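Side-chain contacts in putative transcriptional regulator (TetR/AcrR family) (Acinetobacter sp., PDB 3KNW), which probably binds DNA through an N-terminal helix-turn-helix domain and regulates transcription: residues G23-L26 and V27-K30; T83-A87 and R88-M92. All coordinates share one frame; numbering follows the deposited sequence.

How the contacts relate
Contact 1 comes first along the chain, on the last turns of helix 13-30 within the TetR-type DNA-binding region; contact 2 follows where the loop after helix 58-81 leads into helix 87-100, among the C-terminal helices. Their centres lie 32 Å apart on opposite sides of the chain's centre, and their nearest atoms are about 20 Å from each other. Helix 58-81 spans the interval: Leu65 and Tyr69 on it meet contact 1, and its far end leads toward contact 2. In an all-helical regulator of this family, the two contacts thus mark the predicted DNA-binding end and the larger C-terminal helical body.

Contact 1. Residues G23-L26 and V27-K30; sequences GFHL and VLRK
The C-terminal turns of helix 13-30, the first helix of the TetR-type DNA-binding domain, bring Phe24 and Leu28 together one turn apart. Leu28 lies over one face of the Phe24 ring: CG makes a CH-pi contact 4.3 Å from the ring centroid, 24° off the normal, while CD1, on the same side of the ring, sits above its rim, 3.3 Å from Phe24 CE2. With CG of Phe24 anti to the backbone N (chi1 176°) and CG of Leu28 anti to its carbonyl carbon, the two side chains cross at a slant. On the next strip of the helix the bent Arg29 chain folds back, its CD 3.3 Å from His25 O and its NH1 3.5 Å from His25 CB. Backbone bonds run beneath: Val27 N to Gly23 O (2.9 Å), Leu28 N to Phe24 O, and Lys30 N to Leu26 O (2.9 Å); that of Arg29 N to His25 O is weak. Leu26 turns to helix 37-44, and Phe24 and Val27 to helix 58-81. The chemistry is thus divided: Phe24, Leu26 and Val27 face neighbouring helices, whereas His25 and Arg29 meet along an exposed strip mainly through carbon and backbone atoms.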
loop_
_atom_site.group_PDB
_atom_site.type_symbol
_atom_site.label_atom_id
_atom_site.label_comp_id
_atom_site.label_asym_id
_atom_site.label_seq_id
_atom_site.Cartn_x
_atom_site.Cartn_y
_atom_site.Cartn_z
ATOM N N GLY A 23 -7.928 19.290 8.983
ATOM C CA GLY A 23 -8.109 17.885 9.283
ATOM C C GLY A 23 -7.322 16.968 8.331
ATOM O O GLY A 23 -6.677 16.012 8.765
ATOM N N PHE A 24 -7.356 17.323 7.050
ATOM C CA PHE A 24 -6.781 16.531 6.007
ATOM C C PHE A 24 -5.275 16.363 6.192
ATOM O O PHE A 24 -4.768 15.257 6.105
ATOM C CB PHE A 24 -7.058 17.149 4.636
ATOM C CG PHE A 24 -6.389 16.404 3.542
ATOM C CD1 PHE A 24 -6.812 15.135 3.215
ATOM C CD2 PHE A 24 -5.289 16.921 2.904
ATOM C CE1 PHE A 24 -6.186 14.413 2.251
ATOM C CE2 PHE A 24 -4.654 16.201 1.916
ATOM C CZ PHE A 24 -5.104 14.938 1.597
ATOM N N HIS A 25 -4.579 17.463 6.447
ATOM C CA HIS A 25 -3.167 17.406 6.765
ATOM C C HIS A 25 -2.964 16.518 7.972
ATOM O O HIS A 25 -2.099 15.641 7.963
ATOM C CB HIS A 25 -2.572 18.799 7.012
ATOM C CG HIS A 25 -2.498 19.647 5.779
ATOM N ND1 HIS A 25 -1.669 19.346 4.717
ATOM C CD2 HIS A 25 -3.155 20.782 5.432
ATOM C CE1 HIS A 25 -1.812 20.264 3.776
ATOM N NE2 HIS A 25 -2.716 21.140 4.181
ATOM N N LEU A 26 -3.769 16.707 9.002
ATOM C CA LEU A 26 -3.582 15.917 10.193
ATOM C C LEU A 26 -3.594 14.455 9.813
ATOM O O LEU A 26 -2.716 13.707 10.215
ATOM C CB LEU A 26 -4.670 16.200 11.216
ATOM C CG LEU A 26 -4.423 15.795 12.674
ATOM C CD1 LEU A 26 -3.038 16.206 13.208
ATOM C CD2 LEU A 26 -5.538 16.413 13.519
ATOM N N VAL A 27 -4.572 14.062 9.000
ATOM C CA VAL A 27 -4.782 12.651 8.686
ATOM C C VAL A 27 -3.683 12.047 7.801
ATOM O O VAL A 27 -3.404 10.877 7.923
ATOM C CB VAL A 27 -6.186 12.393 8.051
ATOM C CG1 VAL A 27 -6.321 10.932 7.566
ATOM C CG2 VAL A 27 -7.290 12.716 9.038
ATOM N N LEU A 28 -3.058 12.813 6.919
ATOM C CA LEU A 28 -1.897 12.295 6.179
ATOM C C LEU A 28 -0.751 11.885 7.106
ATOM O O LEU A 28 -0.044 10.923 6.819
ATOM C CB LEU A 28 -1.346 13.332 5.212
ATOM C CG LEU A 28 -2.197 13.751 4.014
ATOM C CD1 LEU A 28 -2.227 15.298 3.885
ATOM C CD2 LEU A 28 -1.681 13.109 2.748
ATOM N N ARG A 29 -0.558 12.650 8.181
ATOM C CA ARG A 29 0.480 12.398 9.172
ATOM C C ARG A 29 0.109 11.265 10.111
ATOM O O ARG A 29 0.936 10.401 10.374
ATOM C CB ARG A 29 0.762 13.646 10.035
ATOM C CG ARG A 29 1.721 14.692 9.421
ATOM C CD ARG A 29 0.993 15.980 8.984
ATOM N NE ARG A 29 1.872 17.164 8.915
ATOM C CZ ARG A 29 1.465 18.441 9.016
ATOM N NH1 ARG A 29 0.184 18.757 9.215
ATOM N NH2 ARG A 29 2.360 19.422 8.936
ATOM N N LYS A 30 -1.114 11.273 10.631
ATOM C CA LYS A 30 -1.439 10.448 11.798
ATOM C C LYS A 30 -2.628 9.501 11.668
ATOM O O LYS A 30 -2.936 8.750 12.593
ATOM C CB LYS A 30 -1.638 11.356 13.017
ATOM C CG LYS A 30 -0.360 12.133 13.409
ATOM C CD LYS A 30 -0.545 13.004 14.683
ATOM C CE LYS A 30 0.640 13.981 14.896
ATOM N NZ LYS A 30 1.982 13.301 14.765
#

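Contact 2. Residues T83-A87 and R88-M92; sequences TETSA and RDKLM
From the extended backbone of Thr85 and Ser86 the chain turns into helix 87-100, whose first turn is closed by Lys90 N to Ser86 O (3.0 Å) and Leu91 N to Ala87 O (3.0 Å). In the first of these bonds the donor approaches from above the carbonyl plane, 43° out of it and so off the lone-pair direction. Ser86 holds the N-cap position, but its hydroxyl makes no capping bond. Its CB instead packs against the start of the helix, 3.5 Å from Asp89 N and 3.9 Å from Asp89 CB. Lys90 carries most of the side-chain contact with the incoming loop. Its aliphatic chain runs back past the N-cap residue, with CG 3.2 Å from Ser86 O and 3.6 Å from Thr85 OG1. A chi1 of 60° places that threonine oxygen between the backbone N and the carbonyl carbon, and the two side chains meet at an angle. Farther out, Lys90 CE comes 3.5 Å from Thr85 O and also nears Thr83 O, so these carbonyls lie beside the carbon next to the amino group; the positive charge would probably be favoured by their polarity. Arg88 extends away from the loop, and its guanidinium forms a salt bridge with Asp201. Weakly, Lys90 O also accepts a bond from Trp81 NE1 at the end of helix 58-81. The turn is bordered by several parts of the C-terminal region: Ala87, Lys90 and Leu91 touch Glu153, Leu146 and Ile147 of helix 126-153, Arg88 reaches Ser155 in the loop beyond it, and Met92, a selenomethionine, packs on Leu193, Thr196 and Leu200 of helix 187-200.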
loop_
_atom_site.group_PDB
_atom_site.type_symbol
_atom_site.label_atom_id
_atom_site.label_comp_id
_atom_site.label_asym_id
_atom_site.label_seq_id
_atom_site.Cartn_x
_atom_site.Cartn_y
_atom_site.Cartn_z
ATOM N N THR A 83 -7.524 18.551 -22.197
ATOM C CA THR A 83 -6.692 19.237 -23.160
ATOM C C THR A 83 -6.879 18.459 -24.461
ATOM O O THR A 83 -7.647 17.492 -24.508
ATOM C CB THR A 83 -5.200 19.278 -22.742
ATOM O OG1 THR A 83 -5.110 19.403 -21.322
ATOM C CG2 THR A 83 -4.466 20.484 -23.426
ATOM N N GLU A 84 -6.218 18.890 -25.527
ATOM C CA GLU A 84 -6.412 18.238 -26.804
ATOM C C GLU A 84 -5.142 17.478 -27.130
ATOM O O GLU A 84 -4.509 17.710 -28.157
ATOM C CB GLU A 84 -6.822 19.248 -27.898
ATOM C CG GLU A 84 -7.490 18.582 -29.140
ATOM C CD GLU A 84 -9.008 18.240 -28.986
ATOM O OE1 GLU A 84 -9.617 18.517 -27.924
ATOM O OE2 GLU A 84 -9.602 17.697 -29.963
ATOM N N THR A 85 -4.783 16.574 -26.220
ATOM C CA THR A 85 -3.690 15.623 -26.414
ATOM C C THR A 85 -4.239 14.199 -26.467
ATOM O O THR A 85 -5.451 13.982 -26.382
ATOM C CB THR A 85 -2.625 15.697 -25.262
ATOM O OG1 THR A 85 -3.254 15.393 -23.995
ATOM C CG2 THR A 85 -1.899 17.099 -25.220
ATOM N N SER A 86 -3.324 13.255 -26.672
ATOM C CA SER A 86 -3.562 11.825 -26.613
ATOM C C SER A 86 -4.235 11.337 -25.327
ATOM O O SER A 86 -4.114 11.963 -24.290
ATOM C CB SER A 86 -2.219 11.101 -26.654
ATOM O OG SER A 86 -1.985 10.580 -27.911
ATOM N N ALA A 87 -4.907 10.186 -25.422
ATOM C CA ALA A 87 -5.315 9.437 -24.246
ATOM C C ALA A 87 -4.028 9.012 -23.526
ATOM O O ALA A 87 -3.923 9.140 -22.307
ATOM C CB ALA A 87 -6.193 8.190 -24.639
ATOM N N ARG A 88 -3.054 8.536 -24.293
ATOM C CA ARG A 88 -1.823 8.049 -23.732
ATOM C C ARG A 88 -1.075 9.099 -22.919
ATOM O O ARG A 88 -0.660 8.847 -21.763
ATOM C CB ARG A 88 -0.929 7.552 -24.827
ATOM C CG ARG A 88 0.469 7.315 -24.335
ATOM C CD ARG A 88 1.164 6.410 -25.290
ATOM N NE ARG A 88 2.466 6.032 -24.788
ATOM C CZ ARG A 88 3.054 4.875 -25.053
ATOM N NH1 ARG A 88 2.451 3.975 -25.824
ATOM N NH2 ARG A 88 4.248 4.611 -24.535
ATOM N N ASP A 89 -0.905 10.268 -23.511
ATOM C CA ASP A 89 -0.219 11.347 -22.849
ATOM C C ASP A 89 -1.054 11.830 -21.702
ATOM O O ASP A 89 -0.506 12.273 -20.706
ATOM C CB ASP A 89 0.163 12.499 -23.842
ATOM C CG ASP A 89 1.261 12.071 -24.846
ATOM O OD1 ASP A 89 1.661 10.870 -24.865
ATOM O OD2 ASP A 89 1.715 12.909 -25.636
ATOM N N LYS A 90 -2.369 11.766 -21.800
ATOM C CA LYS A 90 -3.160 12.212 -20.653
ATOM C C LYS A 90 -2.897 11.323 -19.434
ATOM O O LYS A 90 -2.882 11.791 -18.278
ATOM C CB LYS A 90 -4.643 12.190 -20.987
ATOM C CG LYS A 90 -5.184 13.489 -21.636
ATOM C CD LYS A 90 -6.644 13.332 -21.945
ATOM C CE LYS A 90 -7.075 14.095 -23.237
ATOM N NZ LYS A 90 -8.262 13.444 -23.850
ATOM N N LEU A 91 -2.692 10.032 -19.723
ATOM C CA LEU A 91 -2.532 8.996 -18.718
ATOM C C LEU A 91 -1.111 9.053 -18.155
ATOM O O LEU A 91 -0.895 8.828 -16.971
ATOM C CB LEU A 91 -2.813 7.610 -19.328
ATOM C CG LEU A 91 -2.672 6.440 -18.349
ATOM C CD1 LEU A 91 -3.362 6.707 -17.077
ATOM C CD2 LEU A 91 -3.215 5.221 -18.930
HETATM N N MSE A 92 -0.147 9.386 -18.993
HETATM C CA MSE A 92 1.249 9.512 -18.516
HETATM C C MSE A 92 1.374 10.778 -17.720
HETATM O O MSE A 92 2.065 10.829 -16.744
HETATM C CB MSE A 92 2.251 9.486 -19.663
HETATM C CG MSE A 92 2.386 8.130 -20.343
HETATM SE SE MSE A 92 2.769 6.658 -19.159
HETATM C CE MSE A 92 4.361 7.371 -18.260
#